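Local coordinates for rhodopsin (Todarodes pacificus, PDB 2Z73), which absorbs light through bound 11-cis retinal and, once the chromophore isomerises to all-trans, signals through G-proteins that activate phospholipase C, at residues A[21-26]-A[189-194]; A[29-34]-A[97-102]; A[56-61]-A[320-325]; A[121-126]-A[210-215]. All blocks are in the same frame, centred on the assembly; numbering follows the deposited sequence.

Interaction 1: A[21-26]-A[189-194]; sequences PHWREF and DYISRD
W23 meets Y190 and I191 along one long border of its indole. From CB the side chain sets out with CG beside the backbone N (chi1 -57°), and this sends the ring across to 189-194. W23 CD1 lies 4.0 Å from I191 CD1. W23 NE1 comes to 3.2 Å from I191 CD1, which approaches the ring obliquely. CE2 still touches this methyl. Further out, W23 CZ2 still lies near I191 CD1 but comes closer to Y190 OH, at 3.0 Å, in an approach near the planes of both rings. CH2 at the far corner also touches this hydroxyl. The hydroxyl itself is hydrogen-bonded to E180, so its polar end is satisfied away from the indole.

I191 CD1 also reaches the edge of the imidazole, 3.6 Å from H22 CD2. H22 CD2 in turn lies over one face of the W23 ring. H22 NE2 is bonded to the backbone O of V292. The loop is shaped by D189. Its OD1 accepts from I191 N and S192 N on the same face of the carboxylate, and D189 OD2 is bonded to S192 OG at 2.7 Å. The first of these bonds makes an Asx turn. The whole is a buried, largely aromatic patch in the extracellular cap of an opsin, where the N-terminal region packs against the loop leading into helix 195-224, with the side chain of Y190 about 7 Å from retinal.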
# COMPACT_ATOMS: atom_id res chain seq x y z
N PRO A 21 -18.43 -22.14 -12.56
CA PRO A 21 -19.54 -22.93 -12.00
C PRO A 21 -19.70 -22.72 -10.50
O PRO A 21 -20.82 -22.68 -9.98
CB PRO A 21 -19.14 -24.35 -12.35
CG PRO A 21 -18.46 -24.18 -13.65
CD PRO A 21 -17.58 -22.99 -13.41
N HIS A 22 -18.58 -22.59 -9.80
CA HIS A 22 -18.62 -22.41 -8.36
C HIS A 22 -19.48 -21.26 -7.89
O HIS A 22 -20.21 -21.39 -6.91
CB HIS A 22 -17.22 -22.22 -7.80
CG HIS A 22 -17.23 -21.82 -6.36
ND1 HIS A 22 -17.90 -22.54 -5.40
CD2 HIS A 22 -16.70 -20.75 -5.73
CE1 HIS A 22 -17.78 -21.93 -4.23
NE2 HIS A 22 -17.06 -20.84 -4.40
N TRP A 23 -19.41 -20.12 -8.57
CA TRP A 23 -20.20 -18.96 -8.17
C TRP A 23 -21.64 -19.08 -8.64
O TRP A 23 -22.52 -18.36 -8.19
CB TRP A 23 -19.59 -17.67 -8.72
CG TRP A 23 -18.16 -17.42 -8.32
CD1 TRP A 23 -17.07 -17.38 -9.14
CD2 TRP A 23 -17.66 -17.19 -6.99
NE1 TRP A 23 -15.93 -17.14 -8.42
CE2 TRP A 23 -16.26 -17.02 -7.10
CE3 TRP A 23 -18.25 -17.12 -5.73
CZ2 TRP A 23 -15.45 -16.78 -5.99
CZ3 TRP A 23 -17.45 -16.88 -4.62
CH2 TRP A 23 -16.06 -16.71 -4.76
N ARG A 24 -21.88 -20.03 -9.54
CA ARG A 24 -23.20 -20.23 -10.11
C ARG A 24 -24.17 -21.03 -9.27
O ARG A 24 -25.38 -20.95 -9.48
CB ARG A 24 -23.03 -20.90 -11.48
CG ARG A 24 -22.28 -20.02 -12.45
CD ARG A 24 -21.42 -20.78 -13.42
NE ARG A 24 -22.18 -21.64 -14.32
CZ ARG A 24 -21.73 -22.03 -15.52
NH1 ARG A 24 -20.54 -21.63 -15.96
NH2 ARG A 24 -22.48 -22.84 -16.26
N GLU A 25 -23.67 -21.78 -8.30
CA GLU A 25 -24.56 -22.59 -7.49
C GLU A 25 -25.22 -21.81 -6.35
O GLU A 25 -26.13 -22.32 -5.69
CB GLU A 25 -23.80 -23.79 -6.92
CG GLU A 25 -22.98 -23.46 -5.71
CD GLU A 25 -22.06 -24.59 -5.34
OE1 GLU A 25 -21.78 -24.75 -4.13
OE2 GLU A 25 -21.60 -25.31 -6.25
N PHE A 26 -24.80 -20.58 -6.13
CA PHE A 26 -25.36 -19.80 -5.04
C PHE A 26 -26.56 -18.98 -5.42
O PHE A 26 -26.79 -18.70 -6.60
CB PHE A 26 -24.29 -18.89 -4.45
CG PHE A 26 -23.08 -19.63 -3.96
CD1 PHE A 26 -23.09 -20.30 -2.74
CD2 PHE A 26 -21.93 -19.68 -4.74
CE1 PHE A 26 -21.98 -21.01 -2.31
CE2 PHE A 26 -20.81 -20.40 -4.31
CZ PHE A 26 -20.84 -21.06 -3.09
N ASP A 189 -8.01 -15.84 -10.97
CA ASP A 189 -8.72 -17.10 -10.75
C ASP A 189 -8.02 -17.96 -9.68
O ASP A 189 -6.96 -18.53 -9.93
CB ASP A 189 -8.82 -17.86 -12.07
CG ASP A 189 -9.75 -19.04 -11.99
OD1 ASP A 189 -10.34 -19.28 -10.91
OD2 ASP A 189 -9.89 -19.74 -13.01
N TYR A 190 -8.63 -18.02 -8.50
CA TYR A 190 -8.07 -18.81 -7.39
C TYR A 190 -8.88 -20.09 -7.20
O TYR A 190 -8.66 -20.83 -6.24
CB TYR A 190 -8.07 -17.98 -6.10
CG TYR A 190 -9.37 -17.26 -5.82
CD1 TYR A 190 -9.43 -15.86 -5.82
CD2 TYR A 190 -10.55 -17.96 -5.56
CE1 TYR A 190 -10.62 -15.18 -5.58
CE2 TYR A 190 -11.75 -17.29 -5.33
CZ TYR A 190 -11.78 -15.90 -5.34
OH TYR A 190 -12.97 -15.24 -5.12
N ILE A 191 -9.80 -20.33 -8.11
CA ILE A 191 -10.63 -21.53 -8.05
C ILE A 191 -10.05 -22.66 -8.92
O ILE A 191 -9.78 -23.75 -8.42
CB ILE A 191 -12.06 -21.19 -8.50
CG1 ILE A 191 -12.67 -20.18 -7.53
CG2 ILE A 191 -12.88 -22.45 -8.57
CD1 ILE A 191 -14.04 -19.67 -7.95
N SER A 192 -9.87 -22.40 -10.21
CA SER A 192 -9.31 -23.39 -11.12
C SER A 192 -8.01 -23.95 -10.53
O SER A 192 -7.16 -23.19 -10.07
CB SER A 192 -9.02 -22.76 -12.48
OG SER A 192 -10.22 -22.43 -13.14
N ARG A 193 -7.86 -25.27 -10.57
CA ARG A 193 -6.68 -25.91 -10.00
C ARG A 193 -5.71 -26.57 -10.96
O ARG A 193 -4.95 -27.46 -10.56
CB ARG A 193 -7.11 -26.91 -8.95
CG ARG A 193 -7.98 -26.30 -7.88
CD ARG A 193 -8.16 -27.24 -6.73
NE ARG A 193 -8.91 -26.63 -5.63
CZ ARG A 193 -9.14 -27.24 -4.48
NH1 ARG A 193 -9.83 -26.62 -3.53
NH2 ARG A 193 -8.68 -28.46 -4.27
N ASP A 194 -5.72 -26.15 -12.22
CA ASP A 194 -4.81 -26.72 -13.21
C ASP A 194 -3.39 -26.28 -12.93
O ASP A 194 -3.16 -25.30 -12.22
CB ASP A 194 -5.19 -26.29 -14.63
CG ASP A 194 -5.31 -24.80 -14.76
OD1 ASP A 194 -6.40 -24.27 -14.49
OD2 ASP A 194 -4.29 -24.17 -15.12

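Interaction 2: A[29-34]-A[97-102]; sequences VPDAVY and FLKKWI
K99 lies across the ring of Y34 and reaches past it to D31. It ends helix 91-97 in a Schellman motif with positive phi, so the contact joins the extracellular ends of the first two transmembrane helices of the rhodopsin fold.

The tight part is apolar. K99 CG sits 3.7 Å from the centroid of the Y34 ring and 22° off its normal, a CH-pi contact over the face. The opposite face of the ring is covered by V29 CG2, so the tyrosine is sandwiched. K99 CA and CB also rest against the ring.

The outer part is polar and looser. The lysine chain bends at chi2 and chi3, which turns its tip from the tyrosine toward the start of helix 31-61. There K99 NZ forms a salt bridge with D31 OD1 at 3.1 Å. The ammonium comes from above the carboxylate plane, 48° out of it. With an alanine in place of K99, the D31 carboxylate would probably lose this mate, and the Y34 face would lose the CG that lies over it.

Y34 OH is hydrogen-bonded to Q28 NE2. At the hydroxyl end of the ring a water makes a looser bridge. It donates to K99 O at 3.2 Å, and its bond to Y34 OH is weak, at 3.3 Å.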
# COMPACT_ATOMS: atom_id res chain seq x y z
N VAL A 29 -27.52 -12.73 -3.73
CA VAL A 29 -27.59 -11.92 -2.53
C VAL A 29 -28.64 -10.84 -2.73
O VAL A 29 -28.95 -10.47 -3.85
CB VAL A 29 -26.22 -11.27 -2.22
CG1 VAL A 29 -25.16 -12.35 -2.08
CG2 VAL A 29 -25.84 -10.27 -3.33
N PRO A 30 -29.20 -10.31 -1.63
CA PRO A 30 -30.23 -9.27 -1.67
C PRO A 30 -29.79 -7.96 -2.32
O PRO A 30 -28.60 -7.63 -2.33
CB PRO A 30 -30.58 -9.08 -0.19
CG PRO A 30 -30.22 -10.41 0.42
CD PRO A 30 -28.92 -10.72 -0.25
N ASP A 31 -30.75 -7.20 -2.83
CA ASP A 31 -30.47 -5.92 -3.47
C ASP A 31 -29.65 -5.01 -2.55
O ASP A 31 -28.65 -4.43 -2.95
CB ASP A 31 -31.77 -5.20 -3.82
CG ASP A 31 -32.57 -5.93 -4.88
OD1 ASP A 31 -32.13 -7.00 -5.33
OD2 ASP A 31 -33.64 -5.41 -5.26
N ALA A 32 -30.10 -4.89 -1.30
CA ALA A 32 -29.44 -4.04 -0.33
C ALA A 32 -27.96 -4.33 -0.23
O ALA A 32 -27.16 -3.44 0.07
CB ALA A 32 -30.10 -4.20 1.02
N VAL A 33 -27.58 -5.58 -0.48
CA VAL A 33 -26.18 -5.96 -0.38
C VAL A 33 -25.38 -5.43 -1.57
O VAL A 33 -24.23 -5.01 -1.42
CB VAL A 33 -26.00 -7.49 -0.32
CG1 VAL A 33 -24.52 -7.83 -0.26
CG2 VAL A 33 -26.73 -8.05 0.89
N TYR A 34 -25.99 -5.47 -2.74
CA TYR A 34 -25.33 -4.98 -3.94
C TYR A 34 -25.16 -3.49 -3.82
O TYR A 34 -24.09 -2.95 -4.12
CB TYR A 34 -26.18 -5.28 -5.18
CG TYR A 34 -26.10 -6.69 -5.68
CD1 TYR A 34 -27.18 -7.56 -5.53
CD2 TYR A 34 -24.97 -7.14 -6.37
CE1 TYR A 34 -27.14 -8.85 -6.07
CE2 TYR A 34 -24.91 -8.42 -6.91
CZ TYR A 34 -26.00 -9.28 -6.76
OH TYR A 34 -25.97 -10.52 -7.33
N PHE A 97 -24.85 -1.51 -8.62
CA PHE A 97 -26.19 -0.94 -8.77
C PHE A 97 -27.05 -1.58 -9.84
O PHE A 97 -28.25 -1.34 -9.87
CB PHE A 97 -26.12 0.56 -9.03
CG PHE A 97 -25.48 1.33 -7.92
CD1 PHE A 97 -25.65 0.94 -6.60
CD2 PHE A 97 -24.71 2.45 -8.20
CE1 PHE A 97 -25.06 1.66 -5.56
CE2 PHE A 97 -24.11 3.17 -7.18
CZ PHE A 97 -24.28 2.78 -5.86
N LEU A 98 -26.45 -2.39 -10.71
CA LEU A 98 -27.20 -3.07 -11.77
C LEU A 98 -27.19 -4.55 -11.49
O LEU A 98 -27.78 -5.35 -12.23
CB LEU A 98 -26.55 -2.82 -13.14
CG LEU A 98 -26.56 -1.39 -13.67
CD1 LEU A 98 -25.69 -1.32 -14.91
CD2 LEU A 98 -28.00 -0.95 -13.96
N LYS A 99 -26.50 -4.92 -10.42
CA LYS A 99 -26.38 -6.31 -10.02
C LYS A 99 -25.76 -7.13 -11.15
O LYS A 99 -26.11 -8.29 -11.33
CB LYS A 99 -27.76 -6.84 -9.64
CG LYS A 99 -28.34 -6.10 -8.44
CD LYS A 99 -29.83 -5.86 -8.53
CE LYS A 99 -30.62 -7.14 -8.38
NZ LYS A 99 -32.08 -6.85 -8.39
N LYS A 100 -24.83 -6.53 -11.89
CA LYS A 100 -24.16 -7.20 -13.00
C LYS A 100 -22.99 -6.41 -13.57
O LYS A 100 -23.03 -5.18 -13.60
CB LYS A 100 -25.17 -7.48 -14.11
CG LYS A 100 -24.59 -8.20 -15.31
CD LYS A 100 -25.68 -8.77 -16.21
CE LYS A 100 -26.57 -9.74 -15.43
NZ LYS A 100 -25.77 -10.80 -14.75
N TRP A 101 -21.95 -7.11 -14.02
CA TRP A 101 -20.79 -6.48 -14.64
C TRP A 101 -21.08 -6.26 -16.11
O TRP A 101 -21.04 -7.20 -16.91
CB TRP A 101 -19.53 -7.35 -14.48
CG TRP A 101 -18.31 -6.80 -15.20
CD1 TRP A 101 -17.99 -6.98 -16.52
CD2 TRP A 101 -17.28 -5.97 -14.65
NE1 TRP A 101 -16.82 -6.32 -16.81
CE2 TRP A 101 -16.37 -5.68 -15.69
CE3 TRP A 101 -17.05 -5.43 -13.37
CZ2 TRP A 101 -15.22 -4.88 -15.49
CZ3 TRP A 101 -15.90 -4.63 -13.18
CH2 TRP A 101 -15.01 -4.37 -14.23
N ILE A 102 -21.39 -5.02 -16.46
CA ILE A 102 -21.75 -4.65 -17.83
C ILE A 102 -20.62 -4.06 -18.66
O ILE A 102 -20.89 -3.48 -19.71
CB ILE A 102 -22.85 -3.59 -17.83
CG1 ILE A 102 -22.33 -2.33 -17.09
CG2 ILE A 102 -24.11 -4.13 -17.17
CD1 ILE A 102 -23.17 -1.08 -17.28
O HOH W 1 -24.19 -10.53 -10.14

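Interaction 3: A[56-61]-A[320-325]; sequences IYLFTK and PKFREA. With PLM (palmitic acid), chain E; BOG (octyl beta-D-glucopyranoside), chain C.
F322 and A325 are the residues of 320-325 that press on helix 56-61, against F59 and L58. Before them comes K321, whose extended chain leads away from 56-61. K321 NZ gives a weak hydrogen bond to O3 of the octyl glucoside, at 3.1 Å. F322 follows. Its CG is anti to the backbone N (chi1 -180°), which carries the ring over to the other helix. F322 CD1 lies 3.4 Å from F59 CE1. The two rings meet obliquely, with centroids 5.5 Å apart and planes at 34°. F322 CE1 touches L58 CD2 at 3.7 Å. A serine at F322 would probably open a gap beside F59 and L58 and leave the F59 ring less firmly held. R323 turns away and forms a salt bridge with E343. One turn after F322, A325 CB meets L58 CG at 3.9 Å, and these two residues have the nearest CA atoms of the contact. The short helix axes pass 10.4 Å apart at 103°. Such a crossing is that of helix 8, which runs across the cytoplasmic end of the first transmembrane helix in class A receptors. F322 is the closing phenylalanine of their NPxxY(x)5,6F motif.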
# COMPACT_ATOMS: atom_id res chain seq x y z
N ILE A 56 0.28 13.21 -3.28
CA ILE A 56 1.05 13.44 -4.49
C ILE A 56 1.23 14.94 -4.76
O ILE A 56 2.33 15.40 -5.10
CB ILE A 56 0.38 12.82 -5.73
CG1 ILE A 56 0.32 11.30 -5.59
CG2 ILE A 56 1.16 13.23 -6.98
CD1 ILE A 56 -0.32 10.61 -6.78
N TYR A 57 0.15 15.71 -4.62
CA TYR A 57 0.19 17.15 -4.85
C TYR A 57 1.15 17.80 -3.87
O TYR A 57 2.14 18.41 -4.28
CB TYR A 57 -1.21 17.76 -4.71
CG TYR A 57 -1.27 19.27 -4.87
CD1 TYR A 57 -1.52 20.10 -3.78
CD2 TYR A 57 -1.06 19.87 -6.12
CE1 TYR A 57 -1.57 21.47 -3.92
CE2 TYR A 57 -1.11 21.24 -6.27
CZ TYR A 57 -1.37 22.04 -5.16
OH TYR A 57 -1.41 23.41 -5.29
N LEU A 58 0.87 17.65 -2.58
CA LEU A 58 1.71 18.23 -1.54
C LEU A 58 3.18 17.77 -1.57
O LEU A 58 4.08 18.60 -1.46
CB LEU A 58 1.11 17.94 -0.16
CG LEU A 58 0.36 19.08 0.54
CD1 LEU A 58 -0.34 19.97 -0.48
CD2 LEU A 58 -0.63 18.52 1.54
N PHE A 59 3.42 16.48 -1.73
CA PHE A 59 4.80 16.00 -1.74
C PHE A 59 5.63 16.45 -2.95
O PHE A 59 6.82 16.73 -2.81
CB PHE A 59 4.86 14.47 -1.60
CG PHE A 59 4.95 14.00 -0.16
CD1 PHE A 59 3.82 13.96 0.65
CD2 PHE A 59 6.17 13.60 0.37
CE1 PHE A 59 3.91 13.54 1.98
CE2 PHE A 59 6.27 13.18 1.70
CZ PHE A 59 5.14 13.15 2.51
N THR A 60 5.02 16.54 -4.13
CA THR A 60 5.78 16.99 -5.29
C THR A 60 5.96 18.51 -5.31
O THR A 60 6.85 19.01 -5.99
CB THR A 60 5.10 16.61 -6.63
OG1 THR A 60 3.72 16.93 -6.58
CG2 THR A 60 5.28 15.13 -6.92
N LYS A 61 5.14 19.24 -4.56
CA LYS A 61 5.22 20.69 -4.58
C LYS A 61 5.76 21.41 -3.35
O LYS A 61 6.00 22.62 -3.40
CB LYS A 61 3.86 21.26 -4.97
CG LYS A 61 3.44 20.86 -6.38
CD LYS A 61 4.49 21.28 -7.40
CE LYS A 61 4.20 20.70 -8.77
NZ LYS A 61 5.24 21.08 -9.77
N PRO A 320 4.54 14.98 10.67
CA PRO A 320 4.75 16.41 10.94
C PRO A 320 4.88 17.32 9.72
O PRO A 320 4.03 18.19 9.51
CB PRO A 320 5.99 16.42 11.83
CG PRO A 320 6.74 15.22 11.37
CD PRO A 320 5.65 14.19 11.23
N LYS A 321 5.93 17.15 8.93
CA LYS A 321 6.10 18.01 7.76
C LYS A 321 4.86 17.98 6.89
O LYS A 321 4.39 19.02 6.43
CB LYS A 321 7.32 17.59 6.93
CG LYS A 321 8.63 18.15 7.45
CD LYS A 321 9.81 17.71 6.59
CE LYS A 321 11.12 18.27 7.13
NZ LYS A 321 12.29 17.83 6.32
N PHE A 322 4.31 16.79 6.67
CA PHE A 322 3.12 16.64 5.84
C PHE A 322 1.94 17.35 6.47
O PHE A 322 1.17 18.03 5.79
CB PHE A 322 2.78 15.16 5.66
CG PHE A 322 1.57 14.92 4.81
CD1 PHE A 322 1.52 15.36 3.50
CD2 PHE A 322 0.48 14.23 5.33
CE1 PHE A 322 0.40 15.12 2.71
CE2 PHE A 322 -0.64 13.98 4.55
CZ PHE A 322 -0.68 14.43 3.23
N ARG A 323 1.79 17.20 7.78
CA ARG A 323 0.70 17.86 8.49
C ARG A 323 0.87 19.37 8.41
O ARG A 323 -0.11 20.12 8.40
CB ARG A 323 0.67 17.41 9.96
CG ARG A 323 0.01 16.06 10.18
CD ARG A 323 0.26 15.56 11.59
NE ARG A 323 -0.15 16.51 12.63
CZ ARG A 323 -1.41 16.76 12.98
NH1 ARG A 323 -2.42 16.12 12.39
NH2 ARG A 323 -1.66 17.63 13.94
N GLU A 324 2.11 19.80 8.36
CA GLU A 324 2.42 21.23 8.28
C GLU A 324 1.80 21.72 6.97
O GLU A 324 0.90 22.55 6.95
CB GLU A 324 3.94 21.42 8.26
CG GLU A 324 4.45 22.73 8.82
CD GLU A 324 5.92 22.95 8.48
OE1 GLU A 324 6.55 23.85 9.07
OE2 GLU A 324 6.44 22.21 7.61
N ALA A 325 2.29 21.15 5.87
CA ALA A 325 1.82 21.49 4.54
C ALA A 325 0.30 21.53 4.43
O ALA A 325 -0.27 22.44 3.85
CB ALA A 325 2.40 20.49 3.52
C1 PLM E . 3.51 18.66 -11.91
O2 PLM E . 2.85 19.66 -12.19
C2 PLM E . 3.09 17.80 -10.72
C3 PLM E . 2.73 16.36 -11.10
C4 PLM E . 1.30 16.03 -10.66
C5 PLM E . 1.02 14.55 -10.76
C6 PLM E . -0.40 14.28 -10.33
C7 PLM E . -0.88 12.96 -10.91
C8 PLM E . -2.33 12.65 -10.50
C9 PLM E . -2.67 11.17 -10.68
CA PLM E . -3.29 10.87 -12.03
CB PLM E . -3.01 9.44 -12.43
CC PLM E . -3.94 8.99 -13.55
CD PLM E . -3.65 7.56 -13.95
CE PLM E . -4.94 6.77 -14.06
CF PLM E . -5.17 6.25 -15.47
CG PLM E . -6.48 5.46 -15.56
C1 BOG C . 13.89 12.99 5.53
O1 BOG C . 13.48 11.69 5.63
C2 BOG C . 13.40 13.54 6.84
O2 BOG C . 11.93 13.44 7.01
C3 BOG C . 13.85 14.93 6.74
O3 BOG C . 13.42 15.44 7.95
C4 BOG C . 15.42 14.98 6.55
O4 BOG C . 15.86 16.30 6.46
C5 BOG C . 15.84 14.41 5.26
O5 BOG C . 15.39 13.07 5.37
C6 BOG C . 17.42 14.45 5.07
O6 BOG C . 17.77 13.86 3.71
C1' BOG C . 13.04 11.46 4.33
C2' BOG C . 12.93 10.02 4.32
C3' BOG C . 11.51 9.82 3.92
C4' BOG C . 11.18 8.68 4.71
C5' BOG C . 9.91 8.20 4.13
C6' BOG C . 9.30 7.58 5.26
C7' BOG C . 8.00 7.17 4.71
C8' BOG C . 7.18 7.16 5.88

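Interaction 4: A[121-126]-A[210-215]; sequences MSIMTM and FGPILI
P212 is the bump on helix 195-224, and I123 and M124 form the hollow on helix 104-138 that receives it. The pyrrolidine ring points at the other helix. P212 CB takes the closest touch, 3.5 Å from M124 CE. CD is also against this methyl. P212 CG lies near both neighbours, 4.0 Å from M124 CE and 4.1 Å from I123 CD1. M124 can lay its methyl against the proline because its chain folds at chi2 and chi3 (47° and 85°), which curls the methyl back over CB and CD. The axes of the short segments run nearly parallel, at 19° and 8.7 Å.

P212 and I123, with F270 of helix 246-286 against I123, correspond to the P-I-F motif of class A receptors. The side chain of I123 is about 5 Å from retinal, so the trio borders the chromophore pocket through this residue. P212 has no N-H to give, and helix 195-224 is kinked at this point.

One turn on, I215 makes a smaller bump. I215 CD1 lies 4.2 Å from M124 SD, so the sulfur touches both the proline and the isoleucine. I215 also packs on A127. Behind the contact, T125 OG1 bonds back to M121 O at 2.7 Å.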
# COMPACT_ATOMS: atom_id res chain seq x y z
N MET A 121 2.56 -3.41 -6.13
CA MET A 121 3.38 -2.20 -6.11
C MET A 121 3.38 -1.50 -4.77
O MET A 121 4.40 -0.98 -4.35
CB MET A 121 2.92 -1.23 -7.20
CG MET A 121 3.96 -0.16 -7.52
SD MET A 121 3.69 0.66 -9.12
CE MET A 121 3.05 2.21 -8.60
N SER A 122 2.24 -1.47 -4.09
CA SER A 122 2.21 -0.81 -2.81
C SER A 122 3.12 -1.44 -1.75
O SER A 122 3.78 -0.73 -0.99
CB SER A 122 0.77 -0.69 -2.30
OG SER A 122 0.09 0.32 -3.03
N ILE A 123 3.19 -2.77 -1.70
CA ILE A 123 4.07 -3.43 -0.73
C ILE A 123 5.53 -3.35 -1.16
O ILE A 123 6.41 -3.14 -0.32
CB ILE A 123 3.75 -4.93 -0.55
CG1 ILE A 123 2.75 -5.38 -1.61
CG2 ILE A 123 3.28 -5.18 0.87
CD1 ILE A 123 2.56 -6.87 -1.67
N MET A 124 5.79 -3.53 -2.45
CA MET A 124 7.18 -3.47 -2.91
C MET A 124 7.72 -2.05 -2.73
O MET A 124 8.91 -1.85 -2.46
CB MET A 124 7.29 -3.90 -4.37
CG MET A 124 8.71 -4.14 -4.81
SD MET A 124 9.64 -5.16 -3.63
CE MET A 124 9.20 -6.79 -4.15
N THR A 125 6.84 -1.05 -2.88
CA THR A 125 7.28 0.32 -2.70
C THR A 125 7.61 0.44 -1.22
O THR A 125 8.62 1.02 -0.85
CB THR A 125 6.17 1.35 -3.04
OG1 THR A 125 5.84 1.25 -4.43
CG2 THR A 125 6.66 2.76 -2.76
N MET A 126 6.74 -0.11 -0.38
CA MET A 126 6.98 -0.07 1.06
C MET A 126 8.31 -0.76 1.33
O MET A 126 9.08 -0.32 2.19
CB MET A 126 5.84 -0.75 1.83
CG MET A 126 4.59 0.12 1.95
SD MET A 126 3.23 -0.63 2.88
CE MET A 126 1.81 -0.24 1.85
N PHE A 210 4.96 -12.62 -0.40
CA PHE A 210 6.02 -13.00 0.54
C PHE A 210 7.35 -12.31 0.25
O PHE A 210 8.08 -11.95 1.17
CB PHE A 210 6.24 -14.52 0.52
CG PHE A 210 5.00 -15.31 0.85
CD1 PHE A 210 4.16 -14.91 1.89
CD2 PHE A 210 4.70 -16.48 0.16
CE1 PHE A 210 3.03 -15.65 2.22
CE2 PHE A 210 3.57 -17.23 0.49
CZ PHE A 210 2.74 -16.81 1.53
N GLY A 211 7.66 -12.13 -1.02
CA GLY A 211 8.90 -11.49 -1.39
C GLY A 211 9.19 -10.21 -0.64
O GLY A 211 10.03 -10.20 0.26
N PRO A 212 8.50 -9.10 -0.98
CA PRO A 212 8.68 -7.80 -0.32
C PRO A 212 8.53 -7.89 1.19
O PRO A 212 9.09 -7.09 1.94
CB PRO A 212 7.61 -6.93 -0.98
CG PRO A 212 6.55 -7.92 -1.38
CD PRO A 212 7.38 -9.05 -1.93
N ILE A 213 7.78 -8.87 1.65
CA ILE A 213 7.60 -9.05 3.08
C ILE A 213 8.96 -9.36 3.71
O ILE A 213 9.33 -8.77 4.73
CB ILE A 213 6.63 -10.20 3.39
CG1 ILE A 213 5.21 -9.77 3.00
CG2 ILE A 213 6.74 -10.58 4.85
CD1 ILE A 213 4.11 -10.72 3.44
N LEU A 214 9.71 -10.27 3.10
CA LEU A 214 11.02 -10.63 3.61
C LEU A 214 11.91 -9.40 3.69
O LEU A 214 12.60 -9.18 4.69
CB LEU A 214 11.66 -11.69 2.71
CG LEU A 214 10.98 -13.06 2.72
CD1 LEU A 214 11.58 -13.96 1.65
CD2 LEU A 214 11.14 -13.69 4.10
N ILE A 215 11.90 -8.60 2.63
CA ILE A 215 12.69 -7.37 2.61
C ILE A 215 12.25 -6.51 3.79
O ILE A 215 13.07 -6.00 4.54
CB ILE A 215 12.46 -6.60 1.30
CG1 ILE A 215 12.96 -7.42 0.12
CG2 ILE A 215 13.20 -5.28 1.35
CD1 ILE A 215 12.75 -6.76 -1.22

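In the fold
Interactions 1 and 2 lie at the extracellular end of the seven-helix bundle, with centres about 20 Å apart. Their first segments adjoin in the sequence. Interaction 3 lies at the cytoplasmic end, its centre about 39 Å from that of interaction 2. Helix 31-61 spans the distance and serves both, with its start in one and its end in the other. Interaction 4 lies deeper, its centre about 24 Å from that of interaction 3 and about 29 Å from that of interaction 1, and joins helices 104-138 and 195-224. Along the chain it is nested within the loop closed by interaction 3, as interaction 2 is within that of interaction 1. The four thus tie together the extracellular cap, the bundle core near retinal and the cytoplasmic helix 320-329.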